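Local coordinates for GphF Dehydratase 1 (PDB 6MBF), which probably dehydrates a polyketide chain and shifts the resulting olefin, as a dehydratase domain of the gephyronic acid polyketide synthase, at residues R96-H107 / E117-I128. Numbering follows the deposited sequence.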
ATOM      1  N   ARG A  96      -0.853  14.831   6.685  1.00 18.54           N
ATOM      2  CA  ARG A  96      -2.212  15.328   6.855  1.00 19.12           C
ATOM      3  C   ARG A  96      -3.138  14.583   5.913  1.00 20.40           C
ATOM      4  O   ARG A  96      -2.840  14.466   4.724  1.00 19.68           O
ATOM      5  CB  ARG A  96      -2.282  16.833   6.575  1.00 19.60           C
ATOM      6  CG  ARG A  96      -3.669  17.454   6.692  1.00 24.34           C
ATOM      7  CD  ARG A  96      -3.642  18.929   6.287  1.00 23.80           C
ATOM      8  NE  ARG A  96      -3.536  19.095   4.837  1.00 19.90           N
ATOM      9  CZ  ARG A  96      -3.258  20.244   4.225  1.00 22.93           C
ATOM     10  NH1 ARG A  96      -3.049  21.349   4.934  1.00 28.99           N
ATOM     11  NH2 ARG A  96      -3.182  20.289   2.906  1.00 22.91           N
ATOM     12  N   LEU A  97      -4.245  14.072   6.443  1.00 18.73           N
ATOM     13  CA  LEU A  97      -5.343  13.582   5.620  1.00 14.94           C
ATOM     14  C   LEU A  97      -6.543  14.472   5.898  1.00 17.12           C
ATOM     15  O   LEU A  97      -6.975  14.594   7.048  1.00 20.08           O
ATOM     16  CB  LEU A  97      -5.667  12.115   5.912  1.00 20.62           C
ATOM     17  CG  LEU A  97      -6.735  11.470   5.010  1.00 15.71           C
ATOM     18  CD1 LEU A  97      -6.497   9.952   4.890  1.00 16.90           C
ATOM     19  CD2 LEU A  97      -8.181  11.729   5.487  1.00 15.49           C
ATOM     20  N   ARG A  98      -7.072  15.088   4.851  1.00 18.00           N
ATOM     21  CA  ARG A  98      -8.264  15.909   4.963  1.00 17.62           C
ATOM     22  C   ARG A  98      -9.367  15.290   4.119  1.00 23.77           C
ATOM     23  O   ARG A  98      -9.108  14.655   3.093  1.00 19.97           O
ATOM     24  CB  ARG A  98      -7.990  17.358   4.534  1.00 17.62           C
ATOM     25  CG  ARG A  98      -7.729  17.554   3.060  1.00 25.50           C
ATOM     26  CD  ARG A  98      -7.284  18.985   2.769  1.00 24.70           C
ATOM     27  NE  ARG A  98      -7.251  19.258   1.333  1.00 29.95           N
ATOM     28  CZ  ARG A  98      -6.709  20.351   0.808  1.00 42.41           C
ATOM     29  NH1 ARG A  98      -6.156  21.254   1.604  1.00 30.06           N
ATOM     30  NH2 ARG A  98      -6.712  20.537  -0.506  1.00 47.02           N
ATOM     31  N   SER A  99     -10.602  15.478   4.562  1.00 19.06           N
ATOM     32  CA  SER A  99     -11.738  14.825   3.939  1.00 16.95           C
ATOM     33  C   SER A  99     -12.926  15.771   3.947  1.00 23.25           C
ATOM     34  O   SER A  99     -13.125  16.517   4.909  1.00 25.29           O
ATOM     35  CB  SER A  99     -12.103  13.529   4.675  1.00 22.31           C
ATOM     36  OG  SER A  99     -13.188  12.875   4.048  1.00 36.05           O
ATOM     37  N   GLU A 100     -13.687  15.756   2.860  1.00 23.18           N
ATOM     38  CA  GLU A 100     -15.008  16.370   2.843  1.00 22.76           C
ATOM     39  C   GLU A 100     -15.906  15.485   2.001  1.00 27.26           C
ATOM     40  O   GLU A 100     -15.502  15.023   0.928  1.00 21.87           O
ATOM     41  CB  GLU A 100     -14.985  17.811   2.313  1.00 34.98           C
ATOM     42  CG  GLU A 100     -14.323  18.013   0.979  1.00 47.60           C
ATOM     43  CD  GLU A 100     -14.466  19.443   0.484  1.00 58.05           C
ATOM     44  OE1 GLU A 100     -14.864  19.629  -0.684  1.00 64.90           O
ATOM     45  OE2 GLU A 100     -14.195  20.382   1.267  1.00 42.62           O
ATOM     46  N   ASP A 101     -17.103  15.215   2.513  1.00 26.48           N
ATOM     47  CA  ASP A 101     -18.017  14.248   1.905  1.00 24.98           C
ATOM     48  C   ASP A 101     -17.262  12.921   1.835  1.00 29.36           C
ATOM     49  O   ASP A 101     -16.716  12.477   2.857  1.00 32.55           O
ATOM     50  CB  ASP A 101     -18.523  14.796   0.581  1.00 26.78           C
ATOM     51  CG  ASP A 101     -19.329  16.068   0.750  1.00 41.98           C
ATOM     52  OD1 ASP A 101     -20.055  16.177   1.761  1.00 40.87           O
ATOM     53  OD2 ASP A 101     -19.233  16.957  -0.123  1.00 42.66           O
ATOM     54  N   GLU A 102     -17.178  12.271   0.680  1.00 24.83           N
ATOM     55  CA  GLU A 102     -16.508  10.984   0.589  1.00 23.43           C
ATOM     56  C   GLU A 102     -15.085  11.093   0.064  1.00 19.34           C
ATOM     57  O   GLU A 102     -14.435  10.065  -0.131  1.00 24.70           O
ATOM     58  CB  GLU A 102     -17.313  10.030  -0.305  1.00 29.66           C
ATOM     59  CG  GLU A 102     -17.064  10.175  -1.810  1.00 40.79           C
ATOM     60  CD  GLU A 102     -17.584  11.484  -2.389  1.00 50.12           C
ATOM     61  OE1 GLU A 102     -18.187  12.280  -1.636  1.00 40.25           O
ATOM     62  OE2 GLU A 102     -17.390  11.712  -3.605  1.00 39.76           O
ATOM     63  N   ARG A 103     -14.566  12.302  -0.159  0.51 17.01           N
ATOM     64  CA  ARG A 103     -13.275  12.473  -0.822  0.51 19.09           C
ATOM     65  C   ARG A 103     -12.177  12.853   0.171  0.51 20.28           C
ATOM     66  O   ARG A 103     -12.389  13.684   1.060  0.51 21.67           O
ATOM     67  CB  ARG A 103     -13.365  13.543  -1.911  0.51 26.96           C
ATOM     68  CG  ARG A 103     -14.594  13.435  -2.800  0.51 30.06           C
ATOM     69  CD  ARG A 103     -14.621  14.564  -3.819  0.51 34.05           C
ATOM     70  NE  ARG A 103     -13.907  15.741  -3.329  0.51 31.88           N
ATOM     71  CZ  ARG A 103     -14.459  16.704  -2.599  0.51 37.56           C
ATOM     72  NH1 ARG A 103     -15.745  16.645  -2.276  0.51 34.34           N
ATOM     73  NH2 ARG A 103     -13.726  17.732  -2.198  0.51 38.71           N
ATOM     74  N   PHE A 104     -10.992  12.263  -0.006  1.00 17.40           N
ATOM     75  CA  PHE A 104      -9.860  12.500   0.877  1.00 21.47           C
ATOM     76  C   PHE A 104      -8.660  12.972   0.065  1.00 19.77           C
ATOM     77  O   PHE A 104      -8.549  12.727  -1.143  1.00 16.60           O
ATOM     78  CB  PHE A 104      -9.489  11.254   1.699  1.00 20.56           C
ATOM     79  CG  PHE A 104      -8.772  10.194   0.907  1.00 21.76           C
ATOM     80  CD1 PHE A 104      -7.384  10.185   0.825  1.00 18.10           C
ATOM     81  CD2 PHE A 104      -9.484   9.198   0.254  1.00 18.39           C
ATOM     82  CE1 PHE A 104      -6.726   9.213   0.093  1.00 19.34           C
ATOM     83  CE2 PHE A 104      -8.830   8.222  -0.477  1.00 17.07           C
ATOM     84  CZ  PHE A 104      -7.449   8.234  -0.562  1.00 18.89           C
ATOM     85  N   GLU A 105      -7.768  13.679   0.755  1.00 15.31           N
ATOM     86  CA  GLU A 105      -6.480  14.083   0.213  1.00 16.90           C
ATOM     87  C   GLU A 105      -5.414  13.902   1.281  1.00 17.36           C
ATOM     88  O   GLU A 105      -5.657  14.155   2.465  1.00 18.59           O
ATOM     89  CB  GLU A 105      -6.468  15.545  -0.245  1.00 17.57           C
ATOM     90  CG  GLU A 105      -7.427  15.900  -1.351  1.00 21.14           C
ATOM     91  CD  GLU A 105      -7.262  17.351  -1.757  1.00 32.51           C
ATOM     92  OE1 GLU A 105      -7.933  18.214  -1.158  1.00 37.58           O
ATOM     93  OE2 GLU A 105      -6.429  17.627  -2.646  1.00 30.71           O
ATOM     94  N   ILE A 106      -4.227  13.481   0.858  1.00 18.15           N
ATOM     95  CA  ILE A 106      -3.094  13.297   1.752  1.00 15.34           C
ATOM     96  C   ILE A 106      -1.972  14.219   1.299  1.00 17.55           C
ATOM     97  O   ILE A 106      -1.572  14.190   0.126  1.00 18.53           O
ATOM     98  CB  ILE A 106      -2.642  11.827   1.790  1.00 17.20           C
ATOM     99  CG1 ILE A 106      -3.789  10.952   2.315  1.00 15.28           C
ATOM    100  CG2 ILE A 106      -1.374  11.671   2.632  1.00 18.26           C
ATOM    101  CD1 ILE A 106      -3.436   9.451   2.408  1.00 17.83           C
ATOM    102  N   HIS A 107      -1.490  15.048   2.223  1.00 19.20           N
ATOM    103  CA  HIS A 107      -0.427  16.016   1.984  1.00 20.40           C
ATOM    104  C   HIS A 107       0.660  15.852   3.039  1.00 14.50           C
ATOM    105  O   HIS A 107       0.423  15.323   4.128  1.00 17.77           O
ATOM    106  CB  HIS A 107      -0.926  17.470   2.061  1.00 16.29           C
ATOM    107  CG  HIS A 107      -1.801  17.898   0.924  1.00 19.38           C
ATOM    108  ND1 HIS A 107      -3.113  17.490   0.791  1.00 17.93           N
ATOM    109  CD2 HIS A 107      -1.566  18.751  -0.101  1.00 21.92           C
ATOM    110  CE1 HIS A 107      -3.640  18.056  -0.281  1.00 21.20           C
ATOM    111  NE2 HIS A 107      -2.723  18.826  -0.841  1.00 20.75           N
ATOM    112  N   GLU A 117      -0.237  27.163   4.189  1.00 47.08           N
ATOM    113  CA  GLU A 117      -1.009  26.211   3.398  1.00 45.01           C
ATOM    114  C   GLU A 117      -0.326  25.882   2.075  1.00 37.45           C
ATOM    115  O   GLU A 117      -0.504  24.780   1.543  1.00 40.88           O
ATOM    116  CB  GLU A 117      -2.418  26.760   3.154  1.00 40.88           C
ATOM    117  CG  GLU A 117      -3.365  25.751   2.538  1.00 48.14           C
ATOM    118  CD  GLU A 117      -3.409  24.450   3.318  1.00 63.68           C
ATOM    119  OE1 GLU A 117      -3.624  24.504   4.548  1.00 62.05           O
ATOM    120  OE2 GLU A 117      -3.211  23.378   2.706  1.00 51.15           O
ATOM    121  N   SER A 118       0.472  26.805   1.539  1.00 47.34           N
ATOM    122  CA  SER A 118       1.179  26.555   0.288  1.00 29.01           C
ATOM    123  C   SER A 118       2.428  25.704   0.473  1.00 33.78           C
ATOM    124  O   SER A 118       3.074  25.354  -0.522  1.00 42.23           O
ATOM    125  CB  SER A 118       1.559  27.878  -0.382  1.00 48.45           C
ATOM    126  OG  SER A 118       2.633  28.502   0.298  1.00 45.94           O
ATOM    127  N   ALA A 119       2.788  25.364   1.707  1.00 36.98           N
ATOM    128  CA  ALA A 119       3.941  24.513   1.961  1.00 50.59           C
ATOM    129  C   ALA A 119       3.597  23.027   1.951  1.00 37.89           C
ATOM    130  O   ALA A 119       4.477  22.204   2.214  1.00 28.81           O
ATOM    131  CB  ALA A 119       4.586  24.881   3.301  1.00 46.15           C
ATOM    132  N   TRP A 120       2.356  22.662   1.647  1.00 28.73           N
ATOM    133  CA  TRP A 120       1.922  21.272   1.681  1.00 21.37           C
ATOM    134  C   TRP A 120       1.953  20.676   0.280  1.00 29.25           C
ATOM    135  O   TRP A 120       1.407  21.259  -0.661  1.00 32.90           O
ATOM    136  CB  TRP A 120       0.519  21.157   2.271  1.00 21.51           C
ATOM    137  CG  TRP A 120       0.441  21.449   3.733  1.00 28.88           C
ATOM    138  CD1 TRP A 120       0.276  22.674   4.318  1.00 31.89           C
ATOM    139  CD2 TRP A 120       0.508  20.500   4.803  1.00 22.27           C
ATOM    140  NE1 TRP A 120       0.241  22.546   5.682  1.00 29.71           N
ATOM    141  CE2 TRP A 120       0.378  21.222   6.009  1.00 24.54           C
ATOM    142  CE3 TRP A 120       0.666  19.109   4.863  1.00 17.27           C
ATOM    143  CZ2 TRP A 120       0.399  20.602   7.261  1.00 24.94           C
ATOM    144  CZ3 TRP A 120       0.685  18.493   6.107  1.00 18.41           C
ATOM    145  CH2 TRP A 120       0.552  19.239   7.290  1.00 24.34           C
ATOM    146  N   THR A 121       2.580  19.510   0.151  1.00 20.76           N
ATOM    147  CA  THR A 121       2.679  18.801  -1.118  1.00 18.54           C
ATOM    148  C   THR A 121       1.642  17.686  -1.149  1.00 19.00           C
ATOM    149  O   THR A 121       1.591  16.863  -0.230  1.00 21.57           O
ATOM    150  CB  THR A 121       4.078  18.211  -1.308  1.00 22.77           C
ATOM    151  OG1 THR A 121       5.051  19.270  -1.342  1.00 30.40           O
ATOM    152  CG2 THR A 121       4.152  17.387  -2.592  1.00 21.05           C
ATOM    153  N   ARG A 122       0.837  17.656  -2.207  1.00 19.59           N
ATOM    154  CA  ARG A 122      -0.197  16.633  -2.366  1.00 16.06           C
ATOM    155  C   ARG A 122       0.429  15.321  -2.825  1.00 17.22           C
ATOM    156  O   ARG A 122       1.095  15.278  -3.868  1.00 23.14           O
ATOM    157  CB  ARG A 122      -1.256  17.088  -3.370  1.00 18.99           C
ATOM    158  CG  ARG A 122      -2.250  15.987  -3.731  1.00 20.35           C
ATOM    159  CD  ARG A 122      -3.258  16.446  -4.802  1.00 24.19           C
ATOM    160  NE  ARG A 122      -4.264  17.356  -4.270  1.00 33.41           N
ATOM    161  CZ  ARG A 122      -4.448  18.603  -4.694  1.00 56.24           C
ATOM    162  NH1 ARG A 122      -3.699  19.099  -5.670  1.00 33.18           N
ATOM    163  NH2 ARG A 122      -5.392  19.357  -4.144  1.00 31.74           N
ATOM    164  N   HIS A 123       0.201  14.247  -2.068  1.00 16.05           N
ATOM    165  CA  HIS A 123       0.750  12.938  -2.410  1.00 15.39           C
ATOM    166  C   HIS A 123      -0.277  11.951  -2.927  1.00 20.17           C
ATOM    167  O   HIS A 123       0.029  11.196  -3.854  1.00 19.50           O
ATOM    168  CB  HIS A 123       1.466  12.328  -1.199  1.00 14.44           C
ATOM    169  CG  HIS A 123       2.617  13.151  -0.734  1.00 15.34           C
ATOM    170  ND1 HIS A 123       3.735  13.361  -1.513  1.00 16.98           N
ATOM    171  CD2 HIS A 123       2.805  13.863   0.400  1.00 17.45           C
ATOM    172  CE1 HIS A 123       4.567  14.161  -0.870  1.00 18.97           C
ATOM    173  NE2 HIS A 123       4.031  14.471   0.297  1.00 16.89           N
ATOM    174  N   ALA A 124      -1.491  11.933  -2.375  1.00 15.79           N
ATOM    175  CA  ALA A 124      -2.468  10.934  -2.804  1.00 15.27           C
ATOM    176  C   ALA A 124      -3.874  11.437  -2.519  1.00 18.16           C
ATOM    177  O   ALA A 124      -4.107  12.146  -1.539  1.00 17.89           O
ATOM    178  CB  ALA A 124      -2.252   9.582  -2.112  1.00 19.75           C
ATOM    179  N   THR A 125      -4.804  11.047  -3.388  1.00 16.98           N
ATOM    180  CA  THR A 125      -6.209  11.429  -3.275  1.00 15.71           C
ATOM    181  C   THR A 125      -7.097  10.266  -3.701  1.00 23.68           C
ATOM    182  O   THR A 125      -6.674   9.372  -4.439  1.00 18.06           O
ATOM    183  CB  THR A 125      -6.543  12.642  -4.145  1.00 16.74           C
ATOM    184  OG1 THR A 125      -6.326  12.303  -5.522  1.00 16.81           O
ATOM    185  CG2 THR A 125      -5.661  13.840  -3.785  1.00 17.95           C
ATOM    186  N   GLY A 126      -8.348  10.307  -3.251  1.00 17.20           N
ATOM    187  CA  GLY A 126      -9.315   9.296  -3.647  1.00 14.53           C
ATOM    188  C   GLY A 126     -10.614   9.488  -2.889  1.00 15.74           C
ATOM    189  O   GLY A 126     -10.878  10.567  -2.350  1.00 17.75           O
ATOM    190  N   ARG A 127     -11.406   8.423  -2.835  1.00 17.67           N
ATOM    191  CA  ARG A 127     -12.698   8.448  -2.160  1.00 17.22           C
ATOM    192  C   ARG A 127     -12.777   7.287  -1.183  1.00 15.50           C
ATOM    193  O   ARG A 127     -12.126   6.260  -1.372  1.00 16.81           O
ATOM    194  CB  ARG A 127     -13.849   8.367  -3.163  1.00 21.92           C
ATOM    195  CG  ARG A 127     -13.751   9.384  -4.271  1.00 24.42           C
ATOM    196  CD  ARG A 127     -14.725   9.063  -5.392  1.00 38.95           C
ATOM    197  NE  ARG A 127     -14.352   9.740  -6.632  1.00 43.15           N
ATOM    198  CZ  ARG A 127     -14.673  10.996  -6.918  1.00 44.14           C
ATOM    199  NH1 ARG A 127     -15.368  11.717  -6.048  1.00 40.24           N
ATOM    200  NH2 ARG A 127     -14.295  11.535  -8.066  1.00 38.40           N
ATOM    201  N   ILE A 128     -13.552   7.466  -0.116  1.00 17.30           N
ATOM    202  CA  ILE A 128     -13.705   6.424   0.891  1.00 13.72           C
ATOM    203  C   ILE A 128     -15.183   6.090   1.046  1.00 16.67           C
ATOM    204  O   ILE A 128     -16.064   6.924   0.808  1.00 19.49           O
ATOM    205  CB  ILE A 128     -13.092   6.814   2.255  1.00 16.93           C
ATOM    206  CG1 ILE A 128     -13.540   8.216   2.676  1.00 17.28           C
ATOM    207  CG2 ILE A 128     -11.552   6.705   2.220  1.00 16.58           C
ATOM    208  CD1 ILE A 128     -13.125   8.578   4.094  1.00 23.68           C
TER
HETATM  209  O   HOH W   1      -6.067  22.098   3.869  1.00 33.93           O
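Strands 103-107 and 121-128 pair antiparallel in a hairpin of the double-hotdog dehydratase fold, Phe104 N reaching Gly126 O at 2.9 Å. A classic beta bulge sets His123 and Ala124 opposite the single residue Ile106, whose O takes a bond from His123 N (2.8 Å) and a weak one from Ala124 N. The Phe104 ring lies over the backbone at Gly126, where a side chain would collide with CE2; Phe104 also touches Ala58 of helix 52-65. On the other face, Glu105 sits between two arginines, each gripping one carboxylate oxygen side-on. Arg122 NE and NH2 converge on Glu105 OE2, whose syn lone pair takes NH2, with guanidinium and carboxylate planes only 14° apart; Arg98 NE and NH2 meet Glu105 OE1 from one side of the carboxylate plane. A glutamine here would probably leave these guanidinium groups, 4.0 Å apart at Arg98 NH2 and Arg122 NH2, without the carboxylate charge they share. Arg122 CA also packs over one face of the His107 ring, while Arg96 NH2 covers the opposite face. Bent at chi3 (75°), Arg96 lays its guanidinium flat on Trp120, planes 19° apart, and its NH1 and NH2 grip Glu117 OE2 end-on at 3.0 and 3.1 Å.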